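Local coordinates for glycoside hydrolase family 16 protein (Bacteroides ovatus, PDB 7KR6) that probably acts as an endo-glucanase on mixed-linkage beta-glucans, here seen with a 2-fluoro-sugar label bound in its glycan pocket, at residues A128-G133 with L235-V240; W50-H55 with G97-K102. The protein carries 1 engineered substitution. One frame throughout, in Å; residues are numbered along the deposited sequence.

Contact 1: residues A128-G133 with L235-V240. With G2F (2-deoxy-2-fluoro-alpha-D-glucopyranose), chain C.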
ATOM      1  N   ALA A 128      -6.458 -14.578   3.885  1.00 17.04           N
ATOM      2  CA  ALA A 128      -5.096 -14.233   4.339  1.00 15.60           C
ATOM      3  C   ALA A 128      -4.508 -15.369   5.195  1.00 14.72           C
ATOM      4  O   ALA A 128      -5.256 -16.155   5.851  1.00 17.06           O
ATOM      5  CB  ALA A 128      -5.107 -12.917   5.073  1.00 16.46           C
ATOM      6  N   PHE A 129      -3.200 -15.462   5.125  1.00 16.23           N
ATOM      7  CA  PHE A 129      -2.335 -16.339   5.930  1.00 16.63           C
ATOM      8  C   PHE A 129      -1.305 -15.411   6.548  1.00 16.19           C
ATOM      9  O   PHE A 129      -0.548 -14.777   5.773  1.00 16.15           O
ATOM     10  CB  PHE A 129      -1.721 -17.390   5.003  1.00 16.78           C
ATOM     11  CG  PHE A 129      -0.599 -18.220   5.579  1.00 18.42           C
ATOM     12  CD1 PHE A 129      -0.581 -18.600   6.926  1.00 19.13           C
ATOM     13  CD2 PHE A 129       0.434 -18.632   4.768  1.00 19.78           C
ATOM     14  CE1 PHE A 129       0.454 -19.389   7.405  1.00 19.66           C
ATOM     15  CE2 PHE A 129       1.461 -19.437   5.236  1.00 18.27           C
ATOM     16  CZ  PHE A 129       1.463 -19.807   6.570  1.00 18.59           C
ATOM     17  N   TRP A 130      -1.275 -15.320   7.870  1.00 17.40           N
ATOM     18  CA  TRP A 130      -0.506 -14.243   8.515  1.00 17.48           C
ATOM     19  C   TRP A 130      -0.121 -14.607   9.949  1.00 17.06           C
ATOM     20  O   TRP A 130      -0.429 -15.692  10.397  1.00 16.63           O
ATOM     21  CB  TRP A 130      -1.319 -12.960   8.404  1.00 17.60           C
ATOM     22  CG  TRP A 130      -2.720 -12.966   8.929  1.00 16.03           C
ATOM     23  CD1 TRP A 130      -3.800 -13.648   8.448  1.00 18.05           C
ATOM     24  CD2 TRP A 130      -3.240 -12.058   9.906  1.00 17.23           C
ATOM     25  NE1 TRP A 130      -4.932 -13.266   9.105  1.00 18.31           N
ATOM     26  CE2 TRP A 130      -4.616 -12.299  10.003  1.00 17.66           C
ATOM     27  CE3 TRP A 130      -2.671 -11.067  10.715  1.00 16.91           C
ATOM     28  CZ2 TRP A 130      -5.436 -11.539  10.826  1.00 18.60           C
ATOM     29  CZ3 TRP A 130      -3.488 -10.341  11.535  1.00 17.41           C
ATOM     30  CH2 TRP A 130      -4.844 -10.574  11.595  1.00 18.24           C
ATOM     31  N   MET A 131       0.628 -13.711  10.580  1.00 17.75           N
ATOM     32  CA  MET A 131       1.226 -13.973  11.903  1.00 18.40           C
ATOM     33  C   MET A 131       1.189 -12.684  12.703  1.00 17.89           C
ATOM     34  O   MET A 131       1.314 -11.589  12.098  1.00 17.70           O
ATOM     35  CB  MET A 131       2.666 -14.469  11.748  1.00 18.84           C
ATOM     36  CG  MET A 131       2.792 -15.785  11.057  1.00 19.41           C
ATOM     37  SD  MET A 131       4.481 -16.128  10.533  1.00 24.63           S
ATOM     38  CE  MET A 131       5.531 -15.735  11.942  1.00 23.30           C
ATOM     39  N   MET A 132       1.036 -12.790  14.024  1.00 18.18           N
ATOM     40  CA  MET A 132       1.253 -11.616  14.909  1.00 17.34           C
ATOM     41  C   MET A 132       2.106 -12.032  16.092  1.00 18.53           C
ATOM     42  O   MET A 132       2.169 -13.219  16.404  1.00 18.83           O
ATOM     43  CB  MET A 132      -0.038 -10.994  15.435  1.00 17.79           C
ATOM     44  CG  MET A 132      -0.831 -10.210  14.374  1.00 17.96           C
ATOM     45  SD  MET A 132      -2.245  -9.277  14.973  1.00 20.03           S
ATOM     46  CE  MET A 132      -3.491 -10.538  15.111  1.00 19.51           C
ATOM     47  N   GLY A 133       2.722 -11.051  16.722  1.00 19.90           N
ATOM     48  CA  GLY A 133       3.553 -11.315  17.905  1.00 19.31           C
ATOM     49  C   GLY A 133       2.754 -11.923  19.040  1.00 18.43           C
ATOM     50  O   GLY A 133       1.677 -11.465  19.369  1.00 20.82           O
ATOM     51  N   LEU A 235      -2.222 -17.092  12.024  1.00 20.28           N
ATOM     52  CA  LEU A 235      -3.637 -16.847  11.751  1.00 18.12           C
ATOM     53  C   LEU A 235      -3.975 -17.236  10.322  1.00 17.63           C
ATOM     54  O   LEU A 235      -3.108 -17.133   9.427  1.00 18.65           O
ATOM     55  CB  LEU A 235      -4.050 -15.388  11.933  1.00 18.17           C
ATOM     56  CG  LEU A 235      -3.727 -14.766  13.289  1.00 18.59           C
ATOM     57  CD1 LEU A 235      -2.437 -13.979  13.229  1.00 18.94           C
ATOM     58  CD2 LEU A 235      -4.862 -13.900  13.732  1.00 17.60           C
ATOM     59  N   PHE A 236      -5.224 -17.696  10.168  1.00 17.33           N
ATOM     60  CA  PHE A 236      -5.886 -17.882   8.842  1.00 18.63           C
ATOM     61  C   PHE A 236      -7.274 -17.279   8.917  1.00 18.11           C
ATOM     62  O   PHE A 236      -7.985 -17.458   9.917  1.00 18.37           O
ATOM     63  CB  PHE A 236      -6.041 -19.353   8.446  1.00 20.77           C
ATOM     64  CG  PHE A 236      -4.767 -20.138   8.251  1.00 20.08           C
ATOM     65  CD1 PHE A 236      -4.055 -20.134   7.068  1.00 21.12           C
ATOM     66  CD2 PHE A 236      -4.317 -20.944   9.288  1.00 19.99           C
ATOM     67  CE1 PHE A 236      -2.919 -20.921   6.913  1.00 21.18           C
ATOM     68  CE2 PHE A 236      -3.146 -21.669   9.161  1.00 19.67           C
ATOM     69  CZ  PHE A 236      -2.453 -21.668   7.972  1.00 20.75           C
ATOM     70  N   ASN A 237      -7.711 -16.621   7.847  1.00 17.88           N
ATOM     71  CA  ASN A 237      -9.099 -16.076   7.858  1.00 17.59           C
ATOM     72  C   ASN A 237      -9.563 -15.872   6.432  1.00 19.86           C
ATOM     73  O   ASN A 237      -8.711 -15.786   5.512  1.00 18.22           O
ATOM     74  CB  ASN A 237      -9.214 -14.746   8.595  1.00 18.22           C
ATOM     75  CG  ASN A 237      -8.507 -13.640   7.854  1.00 18.99           C
ATOM     76  OD1 ASN A 237      -7.265 -13.658   7.717  1.00 20.74           O
ATOM     77  ND2 ASN A 237      -9.283 -12.824   7.140  1.00 19.36           N
ATOM     78  N   LEU A 238     -10.875 -15.846   6.281  1.00 18.93           N
ATOM     79  CA  LEU A 238     -11.519 -15.457   5.001  1.00 19.50           C
ATOM     80  C   LEU A 238     -12.417 -14.273   5.338  1.00 18.23           C
ATOM     81  O   LEU A 238     -13.563 -14.449   5.811  1.00 18.43           O
ATOM     82  CB  LEU A 238     -12.238 -16.652   4.369  1.00 19.42           C
ATOM     83  CG  LEU A 238     -13.026 -16.355   3.086  1.00 19.42           C
ATOM     84  CD1 LEU A 238     -12.112 -15.841   1.987  1.00 21.66           C
ATOM     85  CD2 LEU A 238     -13.652 -17.637   2.609  1.00 21.15           C
ATOM     86  N   ALA A 239     -11.909 -13.061   5.099  1.00 18.15           N
ATOM     87  CA  ALA A 239     -12.698 -11.837   5.310  1.00 19.85           C
ATOM     88  C   ALA A 239     -13.560 -11.641   4.061  1.00 17.80           C
ATOM     89  O   ALA A 239     -13.217 -12.206   2.999  1.00 19.38           O
ATOM     90  CB  ALA A 239     -11.823 -10.642   5.594  1.00 20.37           C
ATOM     91  N   VAL A 240     -14.674 -10.938   4.257  1.00 19.45           N
ATOM     92  CA  VAL A 240     -15.570 -10.508   3.147  1.00 20.65           C
ATOM     93  C   VAL A 240     -15.707  -8.989   3.196  1.00 20.53           C
ATOM     94  O   VAL A 240     -16.209  -8.405   4.218  1.00 20.75           O
ATOM     95  CB  VAL A 240     -16.931 -11.212   3.265  1.00 20.89           C
ATOM     96  CG1 VAL A 240     -17.799 -10.902   2.062  1.00 22.68           C
ATOM     97  CG2 VAL A 240     -16.776 -12.707   3.471  1.00 22.20           C
TER
HETATM   98  C1  G2F C   1      -2.527  -7.417   8.360  1.00 17.26           C
HETATM   99  C2  G2F C   1      -3.452  -6.327   8.780  1.00 18.10           C
HETATM  100  C3  G2F C   1      -4.682  -6.874   9.475  1.00 17.79           C
HETATM  101  C4  G2F C   1      -5.377  -7.807   8.516  1.00 16.81           C
HETATM  102  C5  G2F C   1      -4.362  -8.947   8.187  1.00 17.43           C
HETATM  103  C6  G2F C   1      -4.858 -10.071   7.307  1.00 18.70           C
HETATM  104  O3  G2F C   1      -5.525  -5.807   9.895  1.00 18.78           O
HETATM  105  O4  G2F C   1      -6.604  -8.293   9.167  1.00 18.64           O
HETATM  106  O5  G2F C   1      -3.159  -8.441   7.576  1.00 18.90           O
HETATM  107  O6  G2F C   1      -5.485  -9.514   6.092  1.00 19.33           O
HETATM  108  F2  G2F C   1      -2.716  -5.377   9.552  1.00 20.54           F

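Contact 2: residues W50-H55 with G97-K102. With BGC (beta-D-glucopyranose), chain B.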
ATOM      1  N   TRP A  50      -5.213 -24.365  18.135  1.00 23.23           N
ATOM      2  CA  TRP A  50      -6.010 -23.303  17.458  1.00 22.53           C
ATOM      3  C   TRP A  50      -7.168 -22.836  18.327  1.00 26.04           C
ATOM      4  O   TRP A  50      -7.702 -23.653  19.120  1.00 26.64           O
ATOM      5  CB  TRP A  50      -6.512 -23.822  16.102  1.00 21.41           C
ATOM      6  CG  TRP A  50      -5.446 -24.327  15.188  1.00 21.94           C
ATOM      7  CD1 TRP A  50      -5.136 -25.618  14.909  1.00 22.72           C
ATOM      8  CD2 TRP A  50      -4.468 -23.527  14.489  1.00 21.33           C
ATOM      9  NE1 TRP A  50      -4.074 -25.693  14.053  1.00 23.43           N
ATOM     10  CE2 TRP A  50      -3.660 -24.421  13.748  1.00 22.79           C
ATOM     11  CE3 TRP A  50      -4.263 -22.139  14.345  1.00 22.12           C
ATOM     12  CZ2 TRP A  50      -2.589 -24.011  12.950  1.00 21.66           C
ATOM     13  CZ3 TRP A  50      -3.240 -21.740  13.507  1.00 20.16           C
ATOM     14  CH2 TRP A  50      -2.411 -22.640  12.829  1.00 21.61           C
ATOM     15  N   THR A  51      -7.599 -21.593  18.126  1.00 22.42           N
ATOM     16  CA  THR A  51      -8.808 -20.990  18.671  1.00 24.00           C
ATOM     17  C   THR A  51      -9.611 -20.429  17.500  1.00 25.72           C
ATOM     18  O   THR A  51      -9.034 -19.643  16.730  1.00 24.87           O
ATOM     19  CB  THR A  51      -8.468 -19.902  19.680  1.00 26.16           C
ATOM     20  OG1 THR A  51      -7.518 -20.502  20.554  1.00 24.31           O
ATOM     21  CG2 THR A  51      -9.658 -19.333  20.412  1.00 30.63           C
ATOM     22  N   LYS A  52     -10.874 -20.808  17.401  1.00 23.65           N
ATOM     23  CA  LYS A  52     -11.858 -20.139  16.524  1.00 22.41           C
ATOM     24  C   LYS A  52     -12.254 -18.790  17.105  1.00 26.26           C
ATOM     25  O   LYS A  52     -12.505 -18.679  18.301  1.00 27.51           O
ATOM     26  CB  LYS A  52     -13.102 -21.017  16.319  1.00 22.26           C
ATOM     27  CG  LYS A  52     -12.807 -22.417  15.834  1.00 24.72           C
ATOM     28  CD  LYS A  52     -14.059 -23.215  15.636  1.00 25.23           C
ATOM     29  CE  LYS A  52     -13.831 -24.634  15.191  1.00 26.73           C
ATOM     30  NZ  LYS A  52     -15.129 -25.262  14.805  1.00 28.05           N
ATOM     31  N   GLU A  53     -12.321 -17.763  16.253  1.00 23.22           N
ATOM     32  CA  GLU A  53     -12.638 -16.392  16.676  1.00 23.05           C
ATOM     33  C   GLU A  53     -14.106 -16.121  16.419  1.00 23.82           C
ATOM     34  O   GLU A  53     -14.682 -16.659  15.421  1.00 25.51           O
ATOM     35  CB  GLU A  53     -11.732 -15.337  16.012  1.00 22.98           C
ATOM     36  CG  GLU A  53     -10.286 -15.516  16.395  1.00 24.65           C
ATOM     37  CD  GLU A  53      -9.388 -14.374  15.940  1.00 23.18           C
ATOM     38  OE1 GLU A  53      -9.851 -13.238  16.006  1.00 29.86           O
ATOM     39  OE2 GLU A  53      -8.266 -14.641  15.491  1.00 23.10           O
ATOM     40  N   THR A  54     -14.660 -15.278  17.285  1.00 23.48           N
ATOM     41  CA  THR A  54     -16.055 -14.779  17.238  1.00 25.49           C
ATOM     42  C   THR A  54     -16.042 -13.264  17.301  1.00 27.60           C
ATOM     43  O   THR A  54     -15.547 -12.702  18.295  1.00 25.40           O
ATOM     44  CB  THR A  54     -16.928 -15.303  18.389  1.00 27.35           C
ATOM     45  OG1 THR A  54     -16.902 -16.724  18.312  1.00 30.28           O
ATOM     46  CG2 THR A  54     -18.344 -14.779  18.262  1.00 30.97           C
ATOM     47  N   HIS A  55     -16.520 -12.599  16.257  1.00 24.68           N
ATOM     48  CA  HIS A  55     -16.535 -11.127  16.226  1.00 24.26           C
ATOM     49  C   HIS A  55     -17.737 -10.663  15.403  1.00 23.60           C
ATOM     50  O   HIS A  55     -18.125 -11.381  14.464  1.00 25.49           O
ATOM     51  CB  HIS A  55     -15.263 -10.533  15.580  1.00 25.96           C
ATOM     52  CG  HIS A  55     -13.966 -10.975  16.172  1.00 26.85           C
ATOM     53  ND1 HIS A  55     -13.464 -10.435  17.347  1.00 27.09           N
ATOM     54  CD2 HIS A  55     -13.055 -11.884  15.743  1.00 24.63           C
ATOM     55  CE1 HIS A  55     -12.291 -10.991  17.609  1.00 25.63           C
ATOM     56  NE2 HIS A  55     -12.003 -11.877  16.628  1.00 26.11           N
ATOM     57  N   GLY A  97     -15.048 -17.498   8.796  1.00 20.64           N
ATOM     58  CA  GLY A  97     -14.194 -18.100   9.826  1.00 20.25           C
ATOM     59  C   GLY A  97     -12.792 -17.569   9.883  1.00 22.15           C
ATOM     60  O   GLY A  97     -12.208 -17.125   8.846  1.00 21.03           O
ATOM     61  N   ARG A  98     -12.255 -17.611  11.102  1.00 19.80           N
ATOM     62  CA  ARG A  98     -10.912 -17.081  11.408  1.00 19.96           C
ATOM     63  C   ARG A  98     -10.384 -17.882  12.594  1.00 20.47           C
ATOM     64  O   ARG A  98     -11.146 -18.031  13.583  1.00 21.25           O
ATOM     65  CB  ARG A  98     -10.999 -15.606  11.803  1.00 20.87           C
ATOM     66  CG  ARG A  98      -9.698 -15.008  12.331  1.00 20.06           C
ATOM     67  CD  ARG A  98      -9.699 -13.514  12.243  1.00 20.88           C
ATOM     68  NE  ARG A  98      -8.710 -12.873  13.105  1.00 19.77           N
ATOM     69  CZ  ARG A  98      -8.330 -11.622  12.991  1.00 19.46           C
ATOM     70  NH1 ARG A  98      -8.756 -10.877  11.999  1.00 18.95           N
ATOM     71  NH2 ARG A  98      -7.501 -11.084  13.887  1.00 20.82           N
ATOM     72  N   ILE A  99      -9.145 -18.333  12.515  1.00 18.82           N
ATOM     73  CA  ILE A  99      -8.484 -19.013  13.662  1.00 19.13           C
ATOM     74  C   ILE A  99      -7.130 -18.380  13.931  1.00 20.58           C
ATOM     75  O   ILE A  99      -6.461 -17.846  13.017  1.00 19.27           O
ATOM     76  CB  ILE A  99      -8.350 -20.516  13.397  1.00 20.61           C
ATOM     77  CG1 ILE A  99      -7.326 -20.815  12.312  1.00 20.11           C
ATOM     78  CG2 ILE A  99      -9.696 -21.145  13.131  1.00 21.50           C
ATOM     79  CD1 ILE A  99      -7.093 -22.283  12.012  1.00 22.94           C
ATOM     80  N   ASN A 100      -6.641 -18.619  15.147  1.00 19.31           N
ATOM     81  CA  ASN A 100      -5.272 -18.245  15.495  1.00 18.35           C
ATOM     82  C   ASN A 100      -4.688 -19.272  16.459  1.00 18.47           C
ATOM     83  O   ASN A 100      -5.467 -19.951  17.130  1.00 20.86           O
ATOM     84  CB  ASN A 100      -5.250 -16.848  16.117  1.00 19.64           C
ATOM     85  CG  ASN A 100      -5.898 -16.753  17.492  1.00 20.76           C
ATOM     86  OD1 ASN A 100      -5.273 -17.170  18.477  1.00 23.59           O
ATOM     87  ND2 ASN A 100      -7.138 -16.281  17.576  1.00 20.64           N
ATOM     88  N   SER A 101      -3.383 -19.216  16.650  1.00 18.39           N
ATOM     89  CA  SER A 101      -2.643 -20.077  17.594  1.00 18.62           C
ATOM     90  C   SER A 101      -2.046 -19.260  18.748  1.00 21.11           C
ATOM     91  O   SER A 101      -1.097 -19.796  19.392  1.00 20.67           O
ATOM     92  CB  SER A 101      -1.636 -20.924  16.855  1.00 19.70           C
ATOM     93  OG  SER A 101      -0.537 -20.169  16.357  1.00 20.85           O
ATOM     94  N   LYS A 102      -2.590 -18.096  19.061  1.00 23.14           N
ATOM     95  CA  LYS A 102      -2.050 -17.228  20.150  1.00 21.54           C
ATOM     96  C   LYS A 102      -2.075 -17.996  21.469  1.00 20.87           C
ATOM     97  O   LYS A 102      -3.134 -18.621  21.811  1.00 23.39           O
ATOM     98  CB  LYS A 102      -2.867 -15.960  20.341  1.00 23.10           C
ATOM     99  CG  LYS A 102      -2.241 -14.929  21.253  1.00 24.54           C
ATOM    100  CD  LYS A 102      -3.075 -13.718  21.353  1.00 26.64           C
ATOM    101  CE  LYS A 102      -2.372 -12.566  22.033  1.00 35.14           C
ATOM    102  NZ  LYS A 102      -1.871 -13.007  23.343  1.00 40.29           N
TER
HETATM  103  C2  BGC B   2      -6.342  -4.169  11.439  1.00 17.88           C
HETATM  104  C3  BGC B   2      -6.235  -3.847  12.952  1.00 19.17           C
HETATM  105  C4  BGC B   2      -6.388  -5.077  13.820  1.00 20.04           C
HETATM  106  C5  BGC B   2      -5.413  -6.197  13.406  1.00 19.09           C
HETATM  107  C6  BGC B   2      -5.567  -7.496  14.156  1.00 18.52           C
HETATM  108  C1  BGC B   2      -5.387  -5.308  11.198  1.00 18.49           C
HETATM  109  O2  BGC B   2      -6.092  -3.068  10.617  1.00 20.15           O
HETATM  110  O3  BGC B   2      -7.237  -2.851  13.188  1.00 21.33           O
HETATM  111  O4  BGC B   2      -6.173  -4.704  15.209  1.00 22.69           O
HETATM  112  O5  BGC B   2      -5.627  -6.463  11.984  1.00 19.34           O
HETATM  113  O6  BGC B   2      -6.901  -8.034  13.981  1.00 21.37           O
HETATM  114  O   HOH W   1      -5.486 -18.558  20.696  1.00 30.25           O
HETATM  115  O   HOH W   2     -14.357 -18.047  13.087  1.00 23.19           O
HETATM  116  O   HOH W   3      -7.088 -12.192  16.608  1.00 24.84           O

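Contact 1: residues A128-G133 with L235-V240
Trp130 and Asn237 cross at about a right angle, indole and amide planes 80° apart. The indole NE1 donates to Asn237 OD1 at 2.7 Å. The bond is bent, 143° at the hydrogen, with the donor above the amide carbonyl plane. It helps to hold the indole, with the packing on its two faces. Tyr67 OH bonds Asn237 ND2. Antiparallel backbone hydrogen bonds join two pairs, Ala128 with Asn237 and Trp130 with Leu235.

Trp130 CG lies between its backbone N and carbonyl carbon (chi1 55°), which sets the indole over Leu235 CB. That atom makes a CH-pi contact, 3.7 Å from the centroid of the five-membered ring of Trp130. Over the opposite face lies the fluorosugar G2F, whose C6 is 3.5 Å from Trp130 CE2. Such a tryptophan platform under a sugar ring is characteristic of glycan-binding clefts. Leu235 CD2 also meets Met132 CE at 3.9 Å.

On the other side of the sheet, Phe129 and Phe236 lie side by side. The rings are nearly parallel but displaced, and approach closest at Phe129 CD1 and Phe236 CE1.

Both phenylalanines pack on Ala114 and Ile116 of strand 112-117. Strand 144-150 flanks 128-133, and strand 93-107 flanks 235-240.

Contact 2: residues W50-H55 with G97-K102
Glu53 reaches across to Arg98 and Asn100 with one carboxylate oxygen, OE2. Arg98 NE donates to OE2 of Glu53 at 3.0 Å and forms a salt bridge. Asn100 ND2 donates to the same Glu53 OE2 at 2.9 Å. The two donors come from opposite faces of the carboxylate plane. The oxygen lies in the plane of the Arg98 guanidinium, at its edge, and the carboxylate and guanidinium planes are 76° apart. His55 NE2 donates to the anti lone pair of Glu53 OE1 at 2.6 Å. Three side chains thus fix the carboxylate, which probably stays ionised beside the arginine. The Arg98 chain runs extended from CG to NE. Its NH2 goes on to donate to O6 of a bound glucose (BGC) at 3.1 Å, nearly straight at 167°. Glu53 is thus placed as a second-shell residue that probably helps to position the sugar-binding arginine.

Asn100 uses the other end of its amide locally. OD1 accepts from Lys102 N at 2.9 Å, in the carbonyl plane, which makes an Asx turn. A water joins this Asn100 OD1 to Thr51 OG1 and Lys102 O. Thr51 OG1 is also bonded to Lys104 NZ. With CG between the backbone N and the carbonyl carbon (chi1 69°), the amide can serve both the turn and Glu53.

Trp50 packs differently. Ile99 CD1 lies over one face of its indole, 3.7 Å from Trp50 CE3. Ser101 CB meets the ring obliquely at CZ3. Asp40 accepts from the indole NE1.

Thr51 and Asn100 form an antiparallel hydrogen-bonded pair, and Glu53 N bonds to Arg98 O. This short pairing adds 51-52 to the long strand 93-107. Strand 232-240 also pairs with 93-107, through Ile99 with Phe236 and Ser101 with Ile234.

In the fold
The two contacts are neighbours in the sheet of a GH16 beta-sandwich, the jelly-roll fold of this family. Strands 232-240 and 93-107 join them. Contact 1 is near the centre of the chain and wholly buried. Contact 2 lies about 12 Å from that centre and is only partly buried. Both have antiparallel backbone bonds. Beyond these, contact 1 relies on aromatic and apolar packing and one side-chain hydrogen bond. Contact 2 adds a salt bridge, an amide and bridging waters to an apolar patch at Trp50 and Ile99. Both serve the glycan pocket: Trp130 offers a ring face, Arg98 a hydrogen bond, and the two side chains pack against each other.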